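PDB 7C6O: cobalamin biosynthesis protein CobN from Mycobacterium tuberculosis, which is the large, catalytic subunit of cobaltochelatase, the enzyme that inserts cobalt into the corrin ring of hydrogenobyrinic acid a,c-diamide in aerobic cobalamin synthesis. Local coordinates for residues 451-454 / 455-459; 535-538 / 539-542; 556-560 / 561-565. One frame throughout, in Å; residues are numbered along the deposited sequence.

Contact 1 (451-454 / 455-459)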
# COMPACT_ATOMS: atom_id res chain seq x y z
N SER A 451 -34.29 10.83 -6.63
CA SER A 451 -35.42 11.09 -5.75
C SER A 451 -35.11 10.62 -4.33
O SER A 451 -34.46 9.59 -4.13
CB SER A 451 -36.68 10.40 -6.27
OG SER A 451 -36.90 9.16 -5.63
N ALA A 452 -35.56 11.40 -3.35
CA ALA A 452 -35.34 11.05 -1.95
C ALA A 452 -35.97 9.71 -1.61
O ALA A 452 -35.44 8.96 -0.78
CB ALA A 452 -35.89 12.14 -1.04
N LYS A 453 -37.10 9.38 -2.25
CA LYS A 453 -37.77 8.11 -1.98
C LYS A 453 -36.91 6.93 -2.41
O LYS A 453 -36.73 5.97 -1.65
CB LYS A 453 -39.13 8.08 -2.68
CG LYS A 453 -39.87 6.76 -2.58
CD LYS A 453 -40.10 6.36 -1.13
CE LYS A 453 -41.18 5.30 -1.03
NZ LYS A 453 -40.95 4.18 -1.98
N GLU A 454 -36.37 6.98 -3.63
CA GLU A 454 -35.53 5.89 -4.11
C GLU A 454 -34.24 5.80 -3.31
O GLU A 454 -33.75 4.70 -3.03
CB GLU A 454 -35.23 6.06 -5.59
CG GLU A 454 -36.46 6.05 -6.48
CD GLU A 454 -36.11 5.99 -7.95
OE1 GLU A 454 -35.13 5.30 -8.30
OE2 GLU A 454 -36.81 6.64 -8.76
N TYR A 455 -33.67 6.95 -2.93
CA TYR A 455 -32.46 6.92 -2.11
C TYR A 455 -32.74 6.27 -0.77
O TYR A 455 -31.97 5.41 -0.31
CB TYR A 455 -31.91 8.34 -1.92
CG TYR A 455 -30.75 8.34 -0.95
CD1 TYR A 455 -29.49 7.94 -1.35
CD2 TYR A 455 -30.94 8.71 0.38
CE1 TYR A 455 -28.43 7.92 -0.46
CE2 TYR A 455 -29.88 8.69 1.28
CZ TYR A 455 -28.63 8.30 0.85
OH TYR A 455 -27.57 8.27 1.73
N ARG A 456 -33.84 6.66 -0.11
CA ARG A 456 -34.17 6.09 1.18
C ARG A 456 -34.44 4.59 1.08
O ARG A 456 -34.07 3.82 1.97
CB ARG A 456 -35.39 6.81 1.77
CG ARG A 456 -35.73 6.38 3.19
CD ARG A 456 -36.97 7.09 3.69
NE ARG A 456 -38.19 6.59 3.06
CZ ARG A 456 -39.24 7.34 2.78
NH1 ARG A 456 -39.22 8.64 3.06
NH2 ARG A 456 -40.31 6.81 2.21
N ASP A 457 -35.08 4.16 -0.01
CA ASP A 457 -35.33 2.73 -0.20
C ASP A 457 -34.03 1.94 -0.23
O ASP A 457 -33.95 0.84 0.33
CB ASP A 457 -36.14 2.49 -1.47
CG ASP A 457 -37.60 2.88 -1.33
OD1 ASP A 457 -38.08 3.02 -0.18
OD2 ASP A 457 -38.28 3.05 -2.36
N TRP A 458 -32.99 2.48 -0.88
CA TRP A 458 -31.69 1.82 -0.85
C TRP A 458 -31.03 1.99 0.51
O TRP A 458 -30.47 1.04 1.07
CB TRP A 458 -30.76 2.36 -1.94
CG TRP A 458 -29.33 1.98 -1.66
CD1 TRP A 458 -28.74 0.78 -1.92
CD2 TRP A 458 -28.34 2.80 -1.03
NE1 TRP A 458 -27.43 0.80 -1.51
CE2 TRP A 458 -27.16 2.03 -0.95
CE3 TRP A 458 -28.32 4.10 -0.53
CZ2 TRP A 458 -25.98 2.52 -0.40
CZ3 TRP A 458 -27.15 4.59 0.02
CH2 TRP A 458 -25.99 3.80 0.08
N PHE A 459 -31.05 3.21 1.05
CA PHE A 459 -30.39 3.49 2.32
C PHE A 459 -30.89 2.55 3.42
O PHE A 459 -30.10 2.11 4.26
CB PHE A 459 -30.63 4.96 2.70
CG PHE A 459 -29.83 5.44 3.87
CD1 PHE A 459 -28.46 5.64 3.76
CD2 PHE A 459 -30.44 5.73 5.07
CE1 PHE A 459 -27.72 6.10 4.84
CE2 PHE A 459 -29.71 6.19 6.15
CZ PHE A 459 -28.35 6.38 6.03
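Ser451 O accepts from Tyr455 N at 3.0 Å, opening the first turn of helix 452-459. The same serine is the N-cap: its OG accepts from Glu454 N (3.0 Å) in a nearly straight bond of 171°, satisfying an amide that has no helical carbonyl before it. Ala452 O receives Arg456 N one step on. Lys453 carries the side-chain contact. Its chain bends at chi2 (58°) and chi4 (49°), folding along the helix to bring NZ to Asp457 OD2 at 2.9 Å, an i to i+4 salt bridge made through the syn lone pair of that oxygen. CD of Lys453 also lies 3.4 Å from NH2 of Arg456, so the aliphatic part of the lysine packs against the guanidinium while the two charged ends stay apart. Glu454 O accepts Trp458 N; Glu454 OE2 is hydrogen-bonded to Ser544 OG. Lysine, arginine and aspartate thus form an exposed polar side, whereas Tyr455 and Phe459 are buried. Tyr455 OH is hydrogen-bonded to His530 ND1 and, with Trp458, the tyrosine packs on helix 530-539, while Phe459 reaches helix 464-474; the helix follows directly on strand 448-451.

Contact 2 (535-538 / 539-542)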
# COMPACT_ATOMS: atom_id res chain seq x y z
N ALA A 535 -24.30 9.64 -5.10
CA ALA A 535 -23.55 9.78 -6.34
C ALA A 535 -22.99 8.45 -6.81
O ALA A 535 -23.11 8.09 -7.99
CB ALA A 535 -22.43 10.81 -6.17
N TYR A 536 -22.38 7.69 -5.90
CA TYR A 536 -21.84 6.39 -6.29
C TYR A 536 -22.95 5.39 -6.60
O TYR A 536 -22.83 4.59 -7.53
CB TYR A 536 -20.90 5.84 -5.21
CG TYR A 536 -19.47 6.25 -5.44
CD1 TYR A 536 -18.68 5.58 -6.36
CD2 TYR A 536 -18.92 7.32 -4.75
CE1 TYR A 536 -17.37 5.96 -6.59
CE2 TYR A 536 -17.61 7.71 -4.97
CZ TYR A 536 -16.84 7.02 -5.89
OH TYR A 536 -15.54 7.40 -6.12
N ARG A 537 -24.04 5.43 -5.83
CA ARG A 537 -25.14 4.52 -6.10
C ARG A 537 -25.82 4.85 -7.42
O ARG A 537 -26.40 3.96 -8.06
CB ARG A 537 -26.14 4.54 -4.94
CG ARG A 537 -25.62 3.86 -3.67
CD ARG A 537 -25.39 2.36 -3.88
NE ARG A 537 -24.08 2.06 -4.45
CZ ARG A 537 -23.86 1.10 -5.35
NH1 ARG A 537 -24.87 0.36 -5.79
NH2 ARG A 537 -22.64 0.89 -5.82
N TRP A 538 -25.76 6.11 -7.87
CA TRP A 538 -26.33 6.45 -9.17
C TRP A 538 -25.48 5.91 -10.31
O TRP A 538 -26.00 5.62 -11.39
CB TRP A 538 -26.51 7.96 -9.31
CG TRP A 538 -26.90 8.33 -10.70
CD1 TRP A 538 -28.15 8.27 -11.25
CD2 TRP A 538 -26.03 8.79 -11.74
NE1 TRP A 538 -28.11 8.67 -12.57
CE2 TRP A 538 -26.82 9.00 -12.89
CE3 TRP A 538 -24.65 9.05 -11.81
CZ2 TRP A 538 -26.28 9.45 -14.10
CZ3 TRP A 538 -24.12 9.50 -13.01
CH2 TRP A 538 -24.94 9.70 -14.13
N LEU A 539 -24.16 5.77 -10.10
CA LEU A 539 -23.31 5.15 -11.11
C LEU A 539 -23.70 3.71 -11.38
O LEU A 539 -23.42 3.19 -12.46
CB LEU A 539 -21.85 5.21 -10.68
CG LEU A 539 -21.21 6.59 -10.52
CD1 LEU A 539 -19.76 6.45 -10.06
CD2 LEU A 539 -21.28 7.36 -11.83
N ASP A 540 -24.34 3.05 -10.42
CA ASP A 540 -24.67 1.64 -10.50
C ASP A 540 -26.09 1.48 -11.04
O ASP A 540 -26.70 2.42 -11.56
CB ASP A 540 -24.51 1.00 -9.13
CG ASP A 540 -24.18 -0.48 -9.20
OD1 ASP A 540 -24.46 -1.12 -10.24
OD2 ASP A 540 -23.65 -1.01 -8.20
N THR A 541 -26.62 0.26 -10.95
CA THR A 541 -28.02 0.02 -11.25
C THR A 541 -28.84 0.14 -9.97
O THR A 541 -28.32 0.03 -8.86
CB THR A 541 -28.22 -1.35 -11.89
OG1 THR A 541 -27.62 -2.36 -11.06
CG2 THR A 541 -27.60 -1.40 -13.28
N GLY A 542 -30.14 0.37 -10.14
CA GLY A 542 -31.03 0.41 -9.00
C GLY A 542 -31.96 1.61 -9.04
O GLY A 542 -33.19 1.45 -8.95
O HOH W 1 -28.56 3.52 -9.81
O HOH W 2 -27.81 1.80 -6.60
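Asp540 OD2 is gripped by both terminal nitrogens of Arg537, NH1 at 3.0 Å and NH2 at 3.2 Å, an i to i+3 salt bridge at the last turn of helix 530-539, where it passes into the loop before strand 551-555. The two donors converge end-on upon one oxygen, on its anti side, and that oxygen lies near the guanidinium plane although the carboxylate itself is turned 75° from it. Bends at chi2 (-65°) and chi3 (85°) curl the arginine back beside the aspartate. The other oxygen, OD1, takes Thr541 N at 2.7 Å and pairs with Arg355, so the buried carboxylate faces two arginines and would be expected to stay ionised; Arg537 NH2 also donates to Ala580 O. In this last turn Leu539 N is shared weakly between Ala535 O and Tyr536 O. Separately, Asp540 N bonds Arg537 O from above its carbonyl plane. On the apolar side the two methyls of Leu539 diverge, CD1 to CD1 of Tyr536 (4.0 Å) and CD2 to CZ3 of Trp538 (3.7 Å), and the leucine and tryptophan continue onto strand 503-507. Two waters bridge the turn to the loop that follows: one joins Arg537 O to Asp540 O, and the second donates to Arg537 O at 3.0 Å and to Thr541 O at 2.9 Å.

Contact 3 (556-560 / 561-565)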
# COMPACT_ATOMS: atom_id res chain seq x y z
N GLY A 556 -5.74 7.88 -11.57
CA GLY A 556 -4.55 8.33 -10.88
C GLY A 556 -4.64 8.25 -9.36
O GLY A 556 -5.71 8.11 -8.76
N LYS A 557 -3.47 8.37 -8.74
CA LYS A 557 -3.34 8.29 -7.28
C LYS A 557 -3.64 9.64 -6.65
O LYS A 557 -2.93 10.62 -6.92
CB LYS A 557 -1.93 7.83 -6.91
CG LYS A 557 -1.64 7.79 -5.42
CD LYS A 557 -0.82 8.97 -4.94
CE LYS A 557 -0.44 8.83 -3.48
NZ LYS A 557 0.17 10.07 -2.92
N HIS A 558 -4.67 9.71 -5.80
CA HIS A 558 -5.66 8.65 -5.57
C HIS A 558 -6.96 9.29 -5.11
O HIS A 558 -6.98 10.47 -4.75
CB HIS A 558 -5.18 7.64 -4.52
CG HIS A 558 -4.83 8.24 -3.19
ND1 HIS A 558 -3.55 8.25 -2.69
CD2 HIS A 558 -5.60 8.86 -2.26
CE1 HIS A 558 -3.54 8.85 -1.51
NE2 HIS A 558 -4.77 9.22 -1.23
N GLY A 559 -8.05 8.51 -5.10
CA GLY A 559 -9.33 8.99 -4.62
C GLY A 559 -9.53 8.71 -3.14
O GLY A 559 -8.65 8.23 -2.43
N ASN A 560 -10.74 9.03 -2.66
CA ASN A 560 -11.04 8.90 -1.24
C ASN A 560 -11.93 7.71 -0.90
O ASN A 560 -12.08 7.41 0.29
CB ASN A 560 -11.71 10.19 -0.71
CG ASN A 560 -13.00 10.55 -1.44
OD1 ASN A 560 -13.68 9.69 -2.02
ND2 ASN A 560 -13.35 11.83 -1.41
N LEU A 561 -12.50 7.03 -1.89
CA LEU A 561 -13.43 5.93 -1.58
C LEU A 561 -12.73 4.83 -0.78
O LEU A 561 -13.26 4.36 0.23
CB LEU A 561 -14.04 5.37 -2.86
CG LEU A 561 -15.10 4.29 -2.65
CD1 LEU A 561 -16.24 4.44 -3.64
CD2 LEU A 561 -14.51 2.89 -2.74
N GLU A 562 -11.55 4.42 -1.22
CA GLU A 562 -10.83 3.35 -0.52
C GLU A 562 -10.25 3.81 0.81
O GLU A 562 -9.61 3.01 1.49
CB GLU A 562 -9.73 2.78 -1.41
CG GLU A 562 -8.59 3.74 -1.76
CD GLU A 562 -8.86 4.57 -3.00
OE1 GLU A 562 -10.04 4.87 -3.30
OE2 GLU A 562 -7.88 4.94 -3.69
N TRP A 563 -10.47 5.07 1.21
CA TRP A 563 -10.01 5.58 2.49
C TRP A 563 -11.16 5.96 3.41
O TRP A 563 -10.92 6.57 4.46
CB TRP A 563 -9.08 6.78 2.27
CG TRP A 563 -7.87 6.41 1.47
CD1 TRP A 563 -7.71 6.53 0.12
CD2 TRP A 563 -6.66 5.84 1.97
NE1 TRP A 563 -6.46 6.07 -0.25
CE2 TRP A 563 -5.80 5.64 0.87
CE3 TRP A 563 -6.21 5.47 3.25
CZ2 TRP A 563 -4.52 5.10 1.00
CZ3 TRP A 563 -4.94 4.94 3.38
CH2 TRP A 563 -4.11 4.76 2.26
N LEU A 564 -12.39 5.60 3.06
CA LEU A 564 -13.53 5.87 3.92
C LEU A 564 -13.47 5.01 5.17
O LEU A 564 -12.85 3.94 5.17
CB LEU A 564 -14.83 5.61 3.16
CG LEU A 564 -15.18 6.54 2.00
CD1 LEU A 564 -16.48 6.10 1.35
CD2 LEU A 564 -15.27 7.99 2.46
N PRO A 565 -14.10 5.45 6.26
CA PRO A 565 -14.07 4.66 7.50
C PRO A 565 -14.69 3.28 7.30
O PRO A 565 -15.64 3.10 6.54
CB PRO A 565 -14.89 5.51 8.48
CG PRO A 565 -14.76 6.90 7.97
CD PRO A 565 -14.73 6.77 6.47
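His558 presents one face of its imidazole to the indole of Trp563, whose NE1 sits 3.5 Å from CD2 of the histidine and is offset toward the rim of that ring. The imidazole and the five-membered ring of Trp563 are inclined at 36° with centroids 4.7 Å apart, an oblique aromatic pair. CG of His558 lies between the backbone N and the carbonyl carbon (chi1 57°), with the CA-CB bond directed toward the 561-565 segment. The chain returns through a short 3-10 turn, 561-563, closed by the bond from Trp563 N to Asn560 O (3.0 Å), with the N-H arriving from above the carbonyl plane. The turn belongs to the loop between strand 551-555 and helix 576-581, and a cis peptide precedes His558. Gly559 O approaches the indole edge, 3.2 Å from Trp563 CD1. Glu562 folds back at chi2 (-88°) to bring its carboxylate alongside the same peptide, and its OE2 and Gly559 N share the hydroxyl of Tyr588. Asn560 is fixed through OD1 by Tyr532, and its backbone N donates to Gln508 OE1; Trp563 also meets Tyr1003 edge-to-face. Gly559 O is buried without a hydrogen-bond partner, and the Glu562 oxygens beside it (OE2 at 3.6 Å) are further acceptors, so the edge C-H at Trp563 CD1 is probably its weak compensation.

In the fold
The three contacts follow one another along the chain, and helix 530-539 joins them. Contact 1 and contact 2 have centres 12 Å apart and touch where Trp458 CE2 lies 3.4 Å from Arg537 CD. Contact 2 and contact 3, 18 Å between centres, meet through Tyr536 CZ and Leu561 CD1 at 3.5 Å. Contacts 1 and 3 do not touch; their nearest atoms are about 10 Å apart. The series runs inward, from 35 Å to 27 Å to 12 Å from the centre of the chain. No corrin or cobalt is bound here, and the sodium ion at Asp125 and Ser127 belongs to none of the three.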